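Local coordinates for protein arsenical resistance operon trans-acting repressor (Bacteroides vulgatus, PDB 3KTB) that probably represses the arsenical resistance operon in trans by binding DNA, at residues K6-D11 with I78-G83; P12-P17 with R48-D53. One frame throughout, in Å; residues are numbered along the deposited sequence.

Contact 1: K6-D11 with I78-G83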
loop_
_atom_site.group_PDB
_atom_site.type_symbol
_atom_site.label_atom_id
_atom_site.label_comp_id
_atom_site.label_asym_id
_atom_site.label_seq_id
_atom_site.Cartn_x
_atom_site.Cartn_y
_atom_site.Cartn_z
ATOM N N LYS A 6 1.791 1.883 30.112
ATOM C CA LYS A 6 1.058 2.707 29.165
ATOM C C LYS A 6 -0.436 2.570 29.459
ATOM O O LYS A 6 -0.932 1.465 29.683
ATOM C CB LYS A 6 1.392 2.350 27.705
ATOM C CG LYS A 6 0.549 3.124 26.651
ATOM C CD LYS A 6 0.963 2.797 25.197
ATOM C CE LYS A 6 -0.234 2.684 24.223
ATOM N NZ LYS A 6 -0.801 3.985 23.767
ATOM N N ILE A 7 -1.136 3.700 29.499
ATOM C CA ILE A 7 -2.576 3.692 29.711
ATOM C C ILE A 7 -3.262 4.365 28.533
ATOM O O ILE A 7 -2.901 5.483 28.144
ATOM C CB ILE A 7 -2.975 4.409 31.009
ATOM C CG1 ILE A 7 -2.136 3.891 32.190
ATOM C CG2 ILE A 7 -4.463 4.208 31.275
ATOM C CD1 ILE A 7 -2.082 4.836 33.360
ATOM N N GLU A 8 -4.238 3.664 27.968
ATOM C CA GLU A 8 -5.038 4.162 26.859
ATOM C C GLU A 8 -6.501 3.895 27.190
ATOM O O GLU A 8 -6.865 2.776 27.532
ATOM C CB GLU A 8 -4.669 3.424 25.576
ATOM C CG GLU A 8 -5.002 4.177 24.311
ATOM C CD GLU A 8 -4.642 3.371 23.072
ATOM O OE1 GLU A 8 -5.106 3.737 21.969
ATOM O OE2 GLU A 8 -3.902 2.365 23.206
ATOM N N ILE A 9 -7.331 4.925 27.095
ATOM C CA ILE A 9 -8.720 4.832 27.517
ATOM C C ILE A 9 -9.658 5.019 26.320
ATOM O O ILE A 9 -9.552 6.007 25.579
ATOM C CB ILE A 9 -9.044 5.901 28.587
ATOM C CG1 ILE A 9 -8.339 5.572 29.904
ATOM C CG2 ILE A 9 -10.546 6.009 28.795
ATOM C CD1 ILE A 9 -8.394 6.691 30.922
ATOM N N PHE A 10 -10.573 4.072 26.141
ATOM C CA PHE A 10 -11.564 4.142 25.064
ATOM C C PHE A 10 -12.905 4.560 25.632
ATOM O O PHE A 10 -13.589 3.768 26.276
ATOM C CB PHE A 10 -11.637 2.796 24.338
ATOM C CG PHE A 10 -10.367 2.458 23.621
ATOM C CD1 PHE A 10 -10.299 2.505 22.234
ATOM C CD2 PHE A 10 -9.213 2.166 24.341
ATOM C CE1 PHE A 10 -9.115 2.237 21.571
ATOM C CE2 PHE A 10 -8.028 1.892 23.689
ATOM C CZ PHE A 10 -7.978 1.927 22.297
ATOM N N ASP A 11 -13.262 5.825 25.446
ATOM C CA ASP A 11 -14.529 6.305 25.976
ATOM C C ASP A 11 -15.706 5.741 25.180
ATOM O O ASP A 11 -15.525 5.246 24.065
ATOM C CB ASP A 11 -14.574 7.825 25.936
ATOM C CG ASP A 11 -13.516 8.468 26.839
ATOM O OD1 ASP A 11 -13.528 8.220 28.059
ATOM O OD2 ASP A 11 -12.671 9.219 26.310
ATOM N N ILE A 78 -13.400 1.306 28.049
ATOM C CA ILE A 78 -12.405 0.277 28.235
ATOM C C ILE A 78 -11.063 0.961 28.433
ATOM O O ILE A 78 -10.703 1.852 27.661
ATOM C CB ILE A 78 -12.292 -0.606 26.981
ATOM C CG1 ILE A 78 -13.578 -1.405 26.742
ATOM C CG2 ILE A 78 -11.101 -1.532 27.083
ATOM C CD1 ILE A 78 -13.586 -2.143 25.415
ATOM N N THR A 79 -10.324 0.539 29.455
ATOM C CA THR A 79 -8.975 1.040 29.688
ATOM C C THR A 79 -7.949 -0.048 29.442
ATOM O O THR A 79 -8.025 -1.114 30.028
ATOM C CB THR A 79 -8.820 1.504 31.110
ATOM O OG1 THR A 79 -9.804 2.506 31.363
ATOM C CG2 THR A 79 -7.437 2.103 31.319
ATOM N N LEU A 80 -6.991 0.221 28.564
ATOM C CA LEU A 80 -5.907 -0.723 28.333
ATOM C C LEU A 80 -4.714 -0.261 29.150
ATOM O O LEU A 80 -4.422 0.930 29.213
ATOM C CB LEU A 80 -5.517 -0.786 26.855
ATOM C CG LEU A 80 -6.608 -1.075 25.825
ATOM C CD1 LEU A 80 -6.001 -1.062 24.424
ATOM C CD2 LEU A 80 -7.307 -2.399 26.115
ATOM N N VAL A 81 -4.057 -1.217 29.794
ATOM C CA VAL A 81 -2.836 -0.973 30.520
ATOM C C VAL A 81 -1.808 -1.892 29.888
ATOM O O VAL A 81 -1.981 -3.110 29.879
ATOM C CB VAL A 81 -3.005 -1.268 32.016
ATOM C CG1 VAL A 81 -1.668 -1.131 32.754
ATOM C CG2 VAL A 81 -4.030 -0.319 32.603
ATOM N N ASP A 82 -0.766 -1.275 29.333
ATOM C CA ASP A 82 0.226 -1.933 28.482
ATOM C C ASP A 82 -0.397 -2.836 27.415
ATOM O O ASP A 82 0.112 -3.912 27.126
ATOM C CB ASP A 82 1.276 -2.669 29.318
ATOM C CG ASP A 82 2.252 -1.712 30.002
ATOM O OD1 ASP A 82 2.661 -2.000 31.149
ATOM O OD2 ASP A 82 2.616 -0.671 29.398
ATOM N N GLY A 83 -1.506 -2.382 26.839
ATOM C CA GLY A 83 -2.136 -3.058 25.721
ATOM C C GLY A 83 -3.263 -4.010 26.070
ATOM O O GLY A 83 -4.017 -4.420 25.186
HETATM O O HOH W 1 -2.272 0.419 27.099
#
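Phe-10 and Ile-78 meet at one end of an antiparallel strand pair, where Phe-10 N donates to Ile-78 O at 2.7 Å, almost straight at N-H...O 173°. The CB, CG and CD2 side of Phe-10 borders that same oxygen. Its CB lies 3.6 Å from Ile-78 O. With CG anti to the carbonyl carbon (chi1 -65°), the ring starts off beside its own backbone N, and its CD2 edge meets Ile-78 O in the ring plane, at 3.7 Å. Further out, CE2 reaches CD1 of Leu-80, also at 3.7 Å, and CZ is farther from the same methyl, at 4.2 Å. The two side chains cross obliquely.

Further along, Glu-8 and Leu-80 form the next hydrogen-bonded pair, each backbone donating to the other. Glu-8 leaves beside Leu-80, but its OE1 is hydrogen-bonded to NE2 of His-49. Lys-6 NZ forms a long salt bridge with OE2 of Glu-8 within the same segment. On the other face, Ile-7 CG2 packs against Thr-79 CG2 at 3.6 Å, and Ile-9 CG1 lies alongside the same threonine. Past the strand end, the Asp-82 side chain supplies the acceptor: Lys-6 N donates to its OD2 at 2.8 Å from above the carboxylate plane, while Asp-82 N still bonds Lys-6 O. A water bridges Lys-6 O and Gly-83 N.

This is the central antiparallel pairing of a thioredoxin-like sheet, flanked by strand 47-50 beside 7-11 and strand 84-87 beside 78-81. Phe-10, Ile-78 and Leu-80 face helix 62-69, with Tyr-58 edge-to-face against the phenyl ring, whereas Ile-7 and Val-81 pack on helix 94-101.

Contact 2: P12-P17 with R48-D53; sequences PAMCCP and RHNLRD
Asn-50 and Met-14, modelled as selenomethionine, are joined by two hydrogen bonds that use both ends of the asparagine amide. Met-14 N donates to OD1 at 2.9 Å, and ND2 returns a straighter bond to Met-14 O at 2.8 Å, with that oxygen close to the amide plane. With CG anti to the backbone N of Asn-50 (chi1 174°), the amide is carried toward the 12-17 loop. OD1 is gripped a second time, by Arg-52 N at 3.1 Å, which comes from the opposite face of the amide to Met-14 N. That bond makes an Asx turn where the chain leaves strand 47-50, and Asp-53 N closes back on Asn-50 O. One buried amide therefore bonds both its own turn and the cysteine-bearing loop, at the end of edge strand 47-50 of the thioredoxin-like sheet.

Among the charged groups, Pro-17 O sits over the centre of the Arg-48 guanidinium, 3.6 Å above its plane, while NE pairs with Asp-11. Arg-52 runs extended to NE, laying CD 3.4 Å from Met-14 O, and NH1 has a charge-only pairing with Asp-53 OD2.

Between the segments the apolar contact is small: Ala-13 CB meets Leu-51 CB at 4.0 Å, with Arg-52 CB also close by.

Two disulfides hold the loop: Cys-16 to Cys-21 in the same chain, and Cys-15 to Cys-15 of the second subunit, whose Arg-52 also packs on Cys-15.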
loop_
_atom_site.group_PDB
_atom_site.type_symbol
_atom_site.label_atom_id
_atom_site.label_comp_id
_atom_site.label_asym_id
_atom_site.label_seq_id
_atom_site.Cartn_x
_atom_site.Cartn_y
_atom_site.Cartn_z
ATOM N N PRO A 12 -16.915 5.797 25.767
ATOM C CA PRO A 12 -18.129 5.665 24.957
ATOM C C PRO A 12 -18.193 6.799 23.939
ATOM O O PRO A 12 -17.318 7.682 23.937
ATOM C CB PRO A 12 -19.253 5.837 25.982
ATOM C CG PRO A 12 -18.657 5.410 27.273
ATOM C CD PRO A 12 -17.207 5.789 27.211
ATOM N N ALA A 13 -19.216 6.775 23.084
ATOM C CA ALA A 13 -19.498 7.909 22.221
ATOM C C ALA A 13 -20.022 9.043 23.100
ATOM O O ALA A 13 -21.007 8.882 23.834
ATOM C CB ALA A 13 -20.528 7.531 21.112
HETATM N N MSE A 14 -19.345 10.180 23.050
HETATM C CA MSE A 14 -19.734 11.323 23.853
HETATM C C MSE A 14 -19.726 12.557 22.960
HETATM O O MSE A 14 -19.068 12.571 21.918
HETATM C CB MSE A 14 -18.767 11.504 25.030
HETATM C CG MSE A 14 -18.616 10.243 25.901
HETATM SE SE MSE A 14 -17.397 10.550 27.419
HETATM C CE MSE A 14 -15.766 11.066 26.446
ATOM N N CYS A 15 -20.437 13.595 23.370
ATOM C CA CYS A 15 -20.551 14.791 22.554
ATOM C C CYS A 15 -19.265 15.648 22.605
ATOM O O CYS A 15 -19.089 16.561 21.800
ATOM C CB CYS A 15 -21.797 15.592 22.947
ATOM S SG CYS A 15 -23.346 14.737 22.434
ATOM N N CYS A 16 -18.366 15.334 23.531
ATOM C CA CYS A 16 -17.060 15.995 23.584
ATOM C C CYS A 16 -16.003 15.074 24.179
ATOM O O CYS A 16 -16.328 14.130 24.895
ATOM C CB CYS A 16 -17.139 17.324 24.366
ATOM S SG CYS A 16 -17.562 17.150 26.136
ATOM N N PRO A 17 -14.726 15.340 23.884
ATOM C CA PRO A 17 -13.673 14.401 24.287
ATOM C C PRO A 17 -13.638 14.104 25.788
ATOM O O PRO A 17 -13.199 13.028 26.154
ATOM C CB PRO A 17 -12.391 15.111 23.858
ATOM C CG PRO A 17 -12.823 16.001 22.727
ATOM C CD PRO A 17 -14.208 16.441 23.046
ATOM N N ARG A 48 -6.688 9.185 25.055
ATOM C CA ARG A 48 -8.126 8.893 25.130
ATOM C C ARG A 48 -8.691 8.801 23.746
ATOM O O ARG A 48 -8.291 9.564 22.855
ATOM C CB ARG A 48 -8.886 10.053 25.731
ATOM C CG ARG A 48 -8.943 10.117 27.194
ATOM C CD ARG A 48 -9.842 11.283 27.546
ATOM N NE ARG A 48 -11.083 10.748 28.056
ATOM C CZ ARG A 48 -11.738 11.249 29.085
ATOM N NH1 ARG A 48 -11.253 12.327 29.694
ATOM N NH2 ARG A 48 -12.867 10.662 29.501
ATOM N N HIS A 49 -9.684 7.938 23.579
ATOM C CA HIS A 49 -10.477 7.958 22.361
ATOM C C HIS A 49 -11.965 8.096 22.662
ATOM O O HIS A 49 -12.466 7.590 23.676
ATOM C CB HIS A 49 -10.224 6.709 21.515
ATOM C CG HIS A 49 -8.775 6.437 21.281
ATOM N ND1 HIS A 49 -7.964 7.301 20.572
ATOM C CD2 HIS A 49 -7.983 5.414 21.682
ATOM C CE1 HIS A 49 -6.733 6.818 20.540
ATOM N NE2 HIS A 49 -6.718 5.675 21.206
ATOM N N ASN A 50 -12.660 8.780 21.761
ATOM C CA ASN A 50 -14.111 8.902 21.821
ATOM C C ASN A 50 -14.742 8.166 20.618
ATOM O O ASN A 50 -14.439 8.479 19.461
ATOM C CB ASN A 50 -14.472 10.394 21.829
ATOM C CG ASN A 50 -15.963 10.645 21.756
ATOM O OD1 ASN A 50 -16.780 9.722 21.830
ATOM N ND2 ASN A 50 -16.329 11.915 21.610
ATOM N N LEU A 51 -15.604 7.185 20.879
ATOM C CA LEU A 51 -16.211 6.403 19.800
ATOM C C LEU A 51 -16.870 7.282 18.716
ATOM O O LEU A 51 -16.754 7.035 17.523
ATOM C CB LEU A 51 -17.238 5.425 20.372
ATOM C CG LEU A 51 -18.006 4.588 19.347
ATOM C CD1 LEU A 51 -17.057 4.020 18.288
ATOM C CD2 LEU A 51 -18.790 3.455 20.034
ATOM N N ARG A 52 -17.566 8.314 19.141
ATOM C CA ARG A 52 -18.185 9.224 18.199
ATOM C C ARG A 52 -17.190 9.901 17.248
ATOM O O ARG A 52 -17.509 10.180 16.095
ATOM C CB ARG A 52 -18.962 10.287 18.959
ATOM C CG ARG A 52 -19.221 11.520 18.147
ATOM C CD ARG A 52 -20.278 12.355 18.798
ATOM N NE ARG A 52 -20.468 13.578 18.045
ATOM C CZ ARG A 52 -19.711 14.657 18.181
ATOM N NH1 ARG A 52 -18.708 14.668 19.052
ATOM N NH2 ARG A 52 -19.966 15.727 17.441
ATOM N N ASP A 53 -15.985 10.162 17.734
ATOM C CA ASP A 53 -14.998 10.924 16.969
ATOM C C ASP A 53 -14.001 10.038 16.208
ATOM O O ASP A 53 -13.630 10.357 15.084
ATOM C CB ASP A 53 -14.242 11.907 17.883
ATOM C CG ASP A 53 -15.118 13.065 18.355
ATOM O OD1 ASP A 53 -14.745 13.720 19.361
ATOM O OD2 ASP A 53 -16.177 13.318 17.725
#

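In the fold
From the N terminus, the chain enters strand 7-11, runs on through the cysteine loop 12-17 and helix 27-41, and comes back as strand 47-50, parallel to 7-11 and next to it. Contact 2 closes this first loop, tying the exit of one strand to the exit of the other. Helices 57-60 and 62-69 follow before strand 78-81 settles on the other side of 7-11, closing the much longer loop of contact 1, inside which contact 2 is nested. The two meet where 7-11 and 47-50 run as neighbours: Asp-11 N lies 2.6 Å from His-49 O, a probable hydrogen bond, and the Phe-10 ring packs on that of His-49.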